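Response regulator receiver modulated diguanylate cyclase with PAS/PAC sensor (Desulfovibrio desulfuricans subsp. desulfuricans, PDB 3CG0) probably receives a phosphoryl signal through this receiver domain and relays it to the diguanylate cyclase (GGDEF) domain of the full-length protein, which would make cyclic di-GMP. Local coordinates at residues C[10-15]-C[55-60]; C[42-47]-C[65-70]; C[85-90]-C[101-106]. All blocks are in the same frame, centred on the assembly; numbering follows the deposited sequence.

Contact 1. Residues C[10-15]-C[55-60]; sequences PGVLIV and PDIALV
Gly11 to Val15 and Ile57 to Val60 are neighbouring parallel strands in the buried middle of the receiver domain's five-stranded sheet, paired Val12 with Ile57 through Val15 with Val60. The backbones bond in alternation: Leu13 N gives to Ile57 O, Leu59 N to Leu13 O at 2.8 Å, and Val15 N to Leu59 O at 2.8 Å. The last two donors lie nearly along the C=O axis. At the start of the pairing the pattern changes. Gly11 O takes Asp56 N in the carbonyl plane, on a lone pair, at 2.8 Å, and a weak second bond from Ile57 N. Asp56 answers with its side chain: CG stands beside its own backbone N (chi1 -68°), and OD1 receives Gly11 N at 2.9 Å on the anti side, tilted 24° out of the carboxylate plane, so the two residues grip each other through both N-H groups.

On one face Val12 and Ile57 lie side by side, CG2 against CG2 at 3.8 Å, while Val12 CG1 reaches Leu59 CG at 3.9 Å. Leu25 and Leu29 of helix 19-32 and Leu118 and Ala125 of helix 115-132 cover this face. On the other, Leu13 divides its two methyls, CD1 meeting the ring of Pro55 at CG (3.8 Å) and CD2 meeting Ala58 CB at 3.9 Å. Farther along, Val15 and Val60 run side by side, touching through their CG2 methyls. Strand 35-40 bonds to the far edge of 11-15, and strand 85-89 flanks 57-60. Central hydrophobic strands of this kind belong to the CheY-like (βα)5 receiver fold, where the strand of Ile57 ends at Asp61, the predicted phosphorylation site.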
loop_
_atom_site.group_PDB
_atom_site.type_symbol
_atom_site.label_atom_id
_atom_site.label_comp_id
_atom_site.label_asym_id
_atom_site.label_seq_id
_atom_site.Cartn_x
_atom_site.Cartn_y
_atom_site.Cartn_z
ATOM N N PRO C 10 22.380 -4.101 -7.201
ATOM C CA PRO C 10 22.735 -2.694 -6.922
ATOM C C PRO C 10 24.183 -2.282 -7.183
ATOM O O PRO C 10 25.098 -3.085 -7.010
ATOM C CB PRO C 10 22.428 -2.553 -5.430
ATOM C CG PRO C 10 21.351 -3.526 -5.193
ATOM C CD PRO C 10 21.739 -4.713 -6.020
ATOM N N GLY C 11 24.362 -1.023 -7.586
ATOM C CA GLY C 11 25.672 -0.468 -7.901
ATOM C C GLY C 11 26.281 0.320 -6.757
ATOM O O GLY C 11 25.776 1.372 -6.378
ATOM N N VAL C 12 27.382 -0.192 -6.223
ATOM C CA VAL C 12 27.998 0.352 -5.023
ATOM C C VAL C 12 29.261 1.164 -5.368
ATOM O O VAL C 12 30.096 0.725 -6.147
ATOM C CB VAL C 12 28.294 -0.783 -3.999
ATOM C CG1 VAL C 12 28.839 -0.233 -2.697
ATOM C CG2 VAL C 12 27.013 -1.619 -3.717
ATOM N N LEU C 13 29.377 2.355 -4.794
ATOM C CA LEU C 13 30.557 3.198 -4.968
ATOM C C LEU C 13 31.269 3.295 -3.615
ATOM O O LEU C 13 30.623 3.561 -2.608
ATOM C CB LEU C 13 30.113 4.564 -5.497
ATOM C CG LEU C 13 31.029 5.781 -5.658
ATOM C CD1 LEU C 13 30.601 6.577 -6.875
ATOM C CD2 LEU C 13 30.993 6.671 -4.441
ATOM N N ILE C 14 32.582 3.042 -3.586
ATOM C CA ILE C 14 33.345 3.017 -2.332
ATOM C C ILE C 14 34.308 4.207 -2.279
ATOM O O ILE C 14 35.013 4.487 -3.242
ATOM C CB ILE C 14 34.156 1.716 -2.167
ATOM C CG1 ILE C 14 33.248 0.483 -2.199
ATOM C CG2 ILE C 14 34.957 1.723 -0.866
ATOM C CD1 ILE C 14 34.022 -0.833 -2.134
ATOM N N VAL C 15 34.295 4.925 -1.164
ATOM C CA VAL C 15 35.223 6.015 -0.920
ATOM C C VAL C 15 35.994 5.653 0.342
ATOM O O VAL C 15 35.441 5.683 1.441
ATOM C CB VAL C 15 34.501 7.357 -0.718
ATOM C CG1 VAL C 15 35.487 8.513 -0.848
ATOM C CG2 VAL C 15 33.395 7.529 -1.714
ATOM N N PRO C 55 25.610 5.242 -9.409
ATOM C CA PRO C 55 25.465 4.235 -8.355
ATOM C C PRO C 55 24.137 4.310 -7.603
ATOM O O PRO C 55 23.453 5.328 -7.652
ATOM C CB PRO C 55 26.640 4.534 -7.418
ATOM C CG PRO C 55 26.932 5.995 -7.621
ATOM C CD PRO C 55 26.445 6.384 -8.978
ATOM N N ASP C 56 23.783 3.220 -6.926
ATOM C CA ASP C 56 22.582 3.154 -6.108
ATOM C C ASP C 56 22.874 3.575 -4.668
ATOM O O ASP C 56 21.967 3.946 -3.938
ATOM C CB ASP C 56 21.992 1.738 -6.133
ATOM C CG ASP C 56 21.442 1.357 -7.503
ATOM O OD1 ASP C 56 22.194 0.779 -8.315
ATOM O OD2 ASP C 56 20.262 1.656 -7.775
ATOM N N ILE C 57 24.141 3.506 -4.268
ATOM C CA ILE C 57 24.559 3.770 -2.891
ATOM C C ILE C 57 26.070 4.059 -2.835
ATOM O O ILE C 57 26.820 3.643 -3.714
ATOM C CB ILE C 57 24.181 2.582 -1.937
ATOM C CG1 ILE C 57 24.351 2.973 -0.466
ATOM C CG2 ILE C 57 24.951 1.303 -2.298
ATOM C CD1 ILE C 57 23.618 2.113 0.502
ATOM N N ALA C 58 26.499 4.789 -1.811
ATOM C CA ALA C 58 27.905 5.110 -1.625
ATOM C C ALA C 58 28.332 4.716 -0.224
ATOM O O ALA C 58 27.649 5.054 0.748
ATOM C CB ALA C 58 28.140 6.604 -1.856
ATOM N N LEU C 59 29.445 3.983 -0.123
ATOM C CA LEU C 59 30.045 3.663 1.170
ATOM C C LEU C 59 31.216 4.591 1.380
ATOM O O LEU C 59 32.140 4.588 0.586
ATOM C CB LEU C 59 30.507 2.205 1.227
ATOM C CG LEU C 59 29.488 1.096 0.942
ATOM C CD1 LEU C 59 30.085 -0.237 1.319
ATOM C CD2 LEU C 59 28.183 1.319 1.678
ATOM N N VAL C 60 31.164 5.409 2.430
ATOM C CA VAL C 60 32.154 6.477 2.636
ATOM C C VAL C 60 32.895 6.256 3.947
ATOM O O VAL C 60 32.267 5.966 4.981
ATOM C CB VAL C 60 31.497 7.897 2.613
ATOM C CG1 VAL C 60 32.547 9.013 2.800
ATOM C CG2 VAL C 60 30.755 8.144 1.301
#

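Contact 2. Residues C[42-47]-C[65-70]; sequences NGEEAV and CGALDG
Leu68 lies against the first turn of helix 43-53, and the close packing of this surface contact gathers around its side chain. Its CG sits beside the backbone N, anti to the carbonyl carbon (chi1 -72°), and meets Glu44 CG at 3.8 Å, the two side chains crossing at about a right angle. From there CD1 reaches over the helix start, 3.8 Å from Glu44 N and 3.9 Å from Gly43 C, with Val47 CG2 a looser neighbour at 4.3 Å. Gly43 has no side chain to hold the leucine off: its CA is 5.4 Å from that of Leu68. Thr73 and Arg76 of helix 70-80 also touch Leu68, which therefore bridges two helices. The loop 65-70 belongs to the connection from strand 57-61 to helix 70-80 of the receiver fold, following the strand that carries the predicted phosphoacceptor Asp61. Asp69, near its end, is the N-cap of helix 70-80, OD2 accepting Glu72 N while OD1 forms a salt bridge with Arg99.

Toward solvent the contact thins out. Glu44 is extended beyond CG, and its OE1 lies 3.3 Å from Ala67 CB, a polar atom beside a carbon. A water links the backbones instead: it accepts from Gly43 N at 2.9 Å and donates to Leu68 O at 2.6 Å and to Cys65 O, tying the N-H of Gly43 to two carbonyls of the loop.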
loop_
_atom_site.group_PDB
_atom_site.type_symbol
_atom_site.label_atom_id
_atom_site.label_comp_id
_atom_site.label_asym_id
_atom_site.label_seq_id
_atom_site.Cartn_x
_atom_site.Cartn_y
_atom_site.Cartn_z
ATOM N N ASN C 42 40.419 9.622 -2.685
ATOM C CA ASN C 42 40.133 11.014 -2.394
ATOM C C ASN C 42 38.700 11.335 -2.810
ATOM O O ASN C 42 38.212 10.843 -3.836
ATOM C CB ASN C 42 41.162 11.956 -3.051
ATOM C CG ASN C 42 40.773 12.385 -4.450
ATOM O OD1 ASN C 42 40.554 13.567 -4.705
ATOM N ND2 ASN C 42 40.670 11.422 -5.361
ATOM N N GLY C 43 38.031 12.149 -2.002
ATOM C CA GLY C 43 36.619 12.443 -2.198
ATOM C C GLY C 43 36.223 13.264 -3.411
ATOM O O GLY C 43 35.143 13.047 -3.973
ATOM N N GLU C 44 37.086 14.201 -3.814
ATOM C CA GLU C 44 36.808 15.098 -4.945
ATOM C C GLU C 44 36.540 14.375 -6.266
ATOM O O GLU C 44 35.606 14.735 -6.993
ATOM C CB GLU C 44 37.933 16.123 -5.127
ATOM C CG GLU C 44 37.641 17.472 -4.488
ATOM C CD GLU C 44 38.776 18.486 -4.645
ATOM O OE1 GLU C 44 39.927 18.087 -4.934
ATOM O OE2 GLU C 44 38.507 19.695 -4.473
ATOM N N GLU C 45 37.337 13.352 -6.560
ATOM C CA GLU C 45 37.187 12.630 -7.816
ATOM C C GLU C 45 36.036 11.617 -7.804
ATOM O O GLU C 45 35.508 11.290 -8.867
ATOM C CB GLU C 45 38.521 12.034 -8.297
ATOM C CG GLU C 45 38.726 10.546 -8.100
ATOM C CD GLU C 45 39.640 9.937 -9.161
ATOM O OE1 GLU C 45 39.852 8.705 -9.130
ATOM O OE2 GLU C 45 40.140 10.686 -10.031
ATOM N N ALA C 46 35.638 11.161 -6.609
ATOM C CA ALA C 46 34.423 10.340 -6.426
ATOM C C ALA C 46 33.157 11.097 -6.806
ATOM O O ALA C 46 32.267 10.539 -7.445
ATOM C CB ALA C 46 34.313 9.862 -4.996
ATOM N N VAL C 47 33.096 12.365 -6.395
ATOM C CA VAL C 47 31.994 13.278 -6.727
ATOM C C VAL C 47 31.957 13.585 -8.235
ATOM O O VAL C 47 30.879 13.667 -8.830
ATOM C CB VAL C 47 32.075 14.588 -5.874
ATOM C CG1 VAL C 47 30.935 15.559 -6.208
ATOM C CG2 VAL C 47 32.060 14.264 -4.381
ATOM N N CYS C 65 40.707 12.027 4.869
ATOM C CA CYS C 65 41.354 13.335 4.945
ATOM C C CYS C 65 41.870 13.740 3.566
ATOM O O CYS C 65 41.839 12.943 2.620
ATOM C CB CYS C 65 42.468 13.351 6.013
ATOM S SG CYS C 65 44.046 12.507 5.602
ATOM N N GLY C 66 42.328 14.983 3.454
ATOM C CA GLY C 66 42.823 15.507 2.187
ATOM C C GLY C 66 41.962 16.629 1.645
ATOM O O GLY C 66 41.578 17.538 2.385
ATOM N N ALA C 67 41.658 16.546 0.351
ATOM C CA ALA C 67 40.928 17.581 -0.378
ATOM C C ALA C 67 39.514 17.822 0.163
ATOM O O ALA C 67 39.152 18.960 0.487
ATOM C CB ALA C 67 40.887 17.240 -1.861
ATOM N N LEU C 68 38.727 16.749 0.237
ATOM C CA LEU C 68 37.430 16.746 0.911
ATOM C C LEU C 68 37.517 15.669 1.967
ATOM O O LEU C 68 38.102 14.620 1.717
ATOM C CB LEU C 68 36.300 16.379 -0.054
ATOM C CG LEU C 68 35.810 17.330 -1.139
ATOM C CD1 LEU C 68 34.818 16.612 -2.012
ATOM C CD2 LEU C 68 35.171 18.577 -0.552
ATOM N N ASP C 69 36.952 15.912 3.144
ATOM C CA ASP C 69 36.895 14.855 4.152
ATOM C C ASP C 69 35.724 13.908 3.865
ATOM O O ASP C 69 35.004 14.095 2.881
ATOM C CB ASP C 69 36.894 15.407 5.592
ATOM C CG ASP C 69 35.741 16.363 5.875
ATOM O OD1 ASP C 69 36.024 17.518 6.255
ATOM O OD2 ASP C 69 34.559 15.966 5.744
ATOM N N GLY C 70 35.547 12.898 4.714
ATOM C CA GLY C 70 34.505 11.890 4.523
ATOM C C GLY C 70 33.117 12.486 4.589
ATOM O O GLY C 70 32.235 12.128 3.814
HETATM O O HOH W 1 39.564 12.889 0.386
#

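Contact 3. Residues C[85-90]-C[101-106]; sequences IIFITS and KRVNPF
The Phe87 ring, carried by strand 85-89, touches Pro105 and Val103 in the loop after helix 94-101. From its CB, CG stands beside the backbone N, anti to the carbonyl carbon (chi1 -80°). On the side of the ring nearest the loop, CD2 lies 3.6 Å from Pro105 CB, and CE2 comes 3.7 Å from Pro105 CG. At the tip, CZ meets Val103 CG2 at 3.8 Å, the two side chains reaching toward each other. Ile85 CG2 sits over the centre of one ring face, 4.1 Å above the plane, and also lies 4.1 Å from Pro105 CB. Ala74 of helix 70-80 touches both Ile85 and Phe87.

Beside this apolar group the backbones join directly: Phe106 N donates to Ile85 O at 2.7 Å, nearly straight at 164°. A water accepts from Ile85 N and donates to Asn104 O. Phe106 continues to the subunit interface, where its ring meets Phe106 of the second subunit. The backbone N and O of buried Ile85 are thus both satisfied, by the water and by Phe106 N, beside an otherwise apolar contact that fastens the loop between helix 94-101 and strand 107-110 to strand 85-89.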
loop_
_atom_site.group_PDB
_atom_site.type_symbol
_atom_site.label_atom_id
_atom_site.label_comp_id
_atom_site.label_asym_id
_atom_site.label_seq_id
_atom_site.Cartn_x
_atom_site.Cartn_y
_atom_site.Cartn_z
ATOM N N ILE C 85 23.725 7.095 1.852
ATOM C CA ILE C 85 25.054 7.044 2.406
ATOM C C ILE C 85 25.102 6.112 3.595
ATOM O O ILE C 85 24.303 6.245 4.522
ATOM C CB ILE C 85 25.494 8.447 2.904
ATOM C CG1 ILE C 85 25.485 9.462 1.746
ATOM C CG2 ILE C 85 26.869 8.374 3.573
ATOM C CD1 ILE C 85 26.237 9.007 0.482
ATOM N N ILE C 86 26.052 5.185 3.567
ATOM C CA ILE C 86 26.442 4.480 4.775
ATOM C C ILE C 86 27.869 4.883 5.072
ATOM O O ILE C 86 28.724 4.840 4.182
ATOM C CB ILE C 86 26.336 2.955 4.610
ATOM C CG1 ILE C 86 24.943 2.592 4.095
ATOM C CG2 ILE C 86 26.674 2.229 5.933
ATOM C CD1 ILE C 86 24.690 1.118 3.991
ATOM N N PHE C 87 28.125 5.328 6.302
ATOM C CA PHE C 87 29.487 5.678 6.682
ATOM C C PHE C 87 30.217 4.457 7.172
ATOM O O PHE C 87 29.667 3.654 7.913
ATOM C CB PHE C 87 29.532 6.741 7.770
ATOM C CG PHE C 87 29.337 8.136 7.271
ATOM C CD1 PHE C 87 30.294 8.756 6.463
ATOM C CD2 PHE C 87 28.219 8.858 7.660
ATOM C CE1 PHE C 87 30.107 10.040 6.034
ATOM C CE2 PHE C 87 28.021 10.159 7.229
ATOM C CZ PHE C 87 28.955 10.750 6.414
ATOM N N ILE C 88 31.464 4.328 6.747
ATOM C CA ILE C 88 32.374 3.310 7.262
ATOM C C ILE C 88 33.207 3.955 8.364
ATOM O O ILE C 88 33.860 4.979 8.140
ATOM C CB ILE C 88 33.275 2.740 6.136
ATOM C CG1 ILE C 88 32.426 2.231 4.953
ATOM C CG2 ILE C 88 34.197 1.666 6.676
ATOM C CD1 ILE C 88 31.406 1.129 5.315
ATOM N N THR C 89 33.165 3.378 9.561
ATOM C CA THR C 89 33.773 4.023 10.723
ATOM C C THR C 89 34.905 3.213 11.347
ATOM O O THR C 89 34.970 1.990 11.202
ATOM C CB THR C 89 32.737 4.334 11.842
ATOM O OG1 THR C 89 32.297 3.113 12.447
ATOM C CG2 THR C 89 31.542 5.097 11.308
ATOM N N SER C 90 35.801 3.909 12.039
ATOM C CA SER C 90 36.752 3.264 12.937
ATOM C C SER C 90 36.913 4.059 14.229
ATOM O O SER C 90 36.766 3.516 15.324
ATOM C CB SER C 90 38.108 3.096 12.250
ATOM O OG SER C 90 38.571 4.329 11.726
ATOM N N LYS C 101 26.009 13.638 11.163
ATOM C CA LYS C 101 24.563 13.739 11.397
ATOM C C LYS C 101 23.857 14.598 10.335
ATOM O O LYS C 101 22.803 14.219 9.832
ATOM C CB LYS C 101 24.289 14.301 12.797
ATOM C CG LYS C 101 22.842 14.145 13.268
ATOM C CD LYS C 101 22.420 15.225 14.269
ATOM C CE LYS C 101 22.714 14.846 15.723
ATOM N NZ LYS C 101 24.105 15.192 16.139
ATOM N N ARG C 102 24.467 15.730 9.982
ATOM C CA ARG C 102 23.875 16.705 9.054
ATOM C C ARG C 102 23.729 16.263 7.598
ATOM O O ARG C 102 22.917 16.836 6.865
ATOM C CB ARG C 102 24.633 18.038 9.102
ATOM C CG ARG C 102 24.261 18.924 10.280
ATOM C CD ARG C 102 25.357 18.991 11.329
ATOM N NE ARG C 102 26.458 19.863 10.918
ATOM C CZ ARG C 102 27.408 20.322 11.734
ATOM N NH1 ARG C 102 27.409 20.002 13.025
ATOM N NH2 ARG C 102 28.365 21.109 11.256
ATOM N N VAL C 103 24.498 15.262 7.166
ATOM C CA VAL C 103 24.318 14.711 5.812
ATOM C C VAL C 103 23.182 13.675 5.831
ATOM O O VAL C 103 22.722 13.216 4.782
ATOM C CB VAL C 103 25.645 14.130 5.187
ATOM C CG1 VAL C 103 26.872 14.867 5.703
ATOM C CG2 VAL C 103 25.797 12.640 5.422
ATOM N N ASN C 104 22.714 13.372 7.040
ATOM C CA ASN C 104 21.756 12.299 7.329
ATOM C C ASN C 104 22.051 10.987 6.604
ATOM O O ASN C 104 21.378 10.657 5.618
ATOM C CB ASN C 104 20.304 12.747 7.105
ATOM C CG ASN C 104 19.290 11.725 7.631
ATOM O OD1 ASN C 104 19.466 11.146 8.713
ATOM N ND2 ASN C 104 18.240 11.483 6.849
ATOM N N PRO C 105 23.068 10.236 7.080
ATOM C CA PRO C 105 23.342 8.953 6.460
ATOM C C PRO C 105 22.327 7.936 6.938
ATOM O O PRO C 105 21.585 8.185 7.885
ATOM C CB PRO C 105 24.705 8.585 7.026
ATOM C CG PRO C 105 24.684 9.184 8.386
ATOM C CD PRO C 105 23.986 10.497 8.205
ATOM N N PHE C 106 22.316 6.785 6.294
ATOM C CA PHE C 106 21.437 5.724 6.679
ATOM C C PHE C 106 21.876 5.075 7.994
ATOM O O PHE C 106 21.057 4.764 8.861
ATOM C CB PHE C 106 21.407 4.683 5.578
ATOM C CG PHE C 106 20.664 3.463 5.959
ATOM C CD1 PHE C 106 19.274 3.468 5.951
ATOM C CD2 PHE C 106 21.345 2.321 6.359
ATOM C CE1 PHE C 106 18.575 2.339 6.313
ATOM C CE2 PHE C 106 20.659 1.191 6.716
ATOM C CZ PHE C 106 19.275 1.210 6.699
HETATM O O HOH W 2 21.674 8.918 3.138
#

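Overall arrangement
All three contacts lie in one receiver domain. Contacts 1 and 3 share its parallel sheet: strand 57-61 borders strand 85-89, and Val60 probably hydrogen-bonds to Ile86 and Ile88; the centres of contacts 1 and 3 are about 12 Å apart. Contact 2 sits farther out, its centre about 14 Å from that of contact 1 and 15 Å from that of contact 3. Along the chain, contacts 1 and 2 interleave, since 42-47 falls between the strands of contact 1 and 65-70 follows them; contact 3 comes after both. Gly70 O packs against Val60 CG1 and Phe87 CE1, bringing all three together. They run from the domain core to the loop after the strand that carries the predicted phosphorylation site and, through contact 3, to the subunit interface.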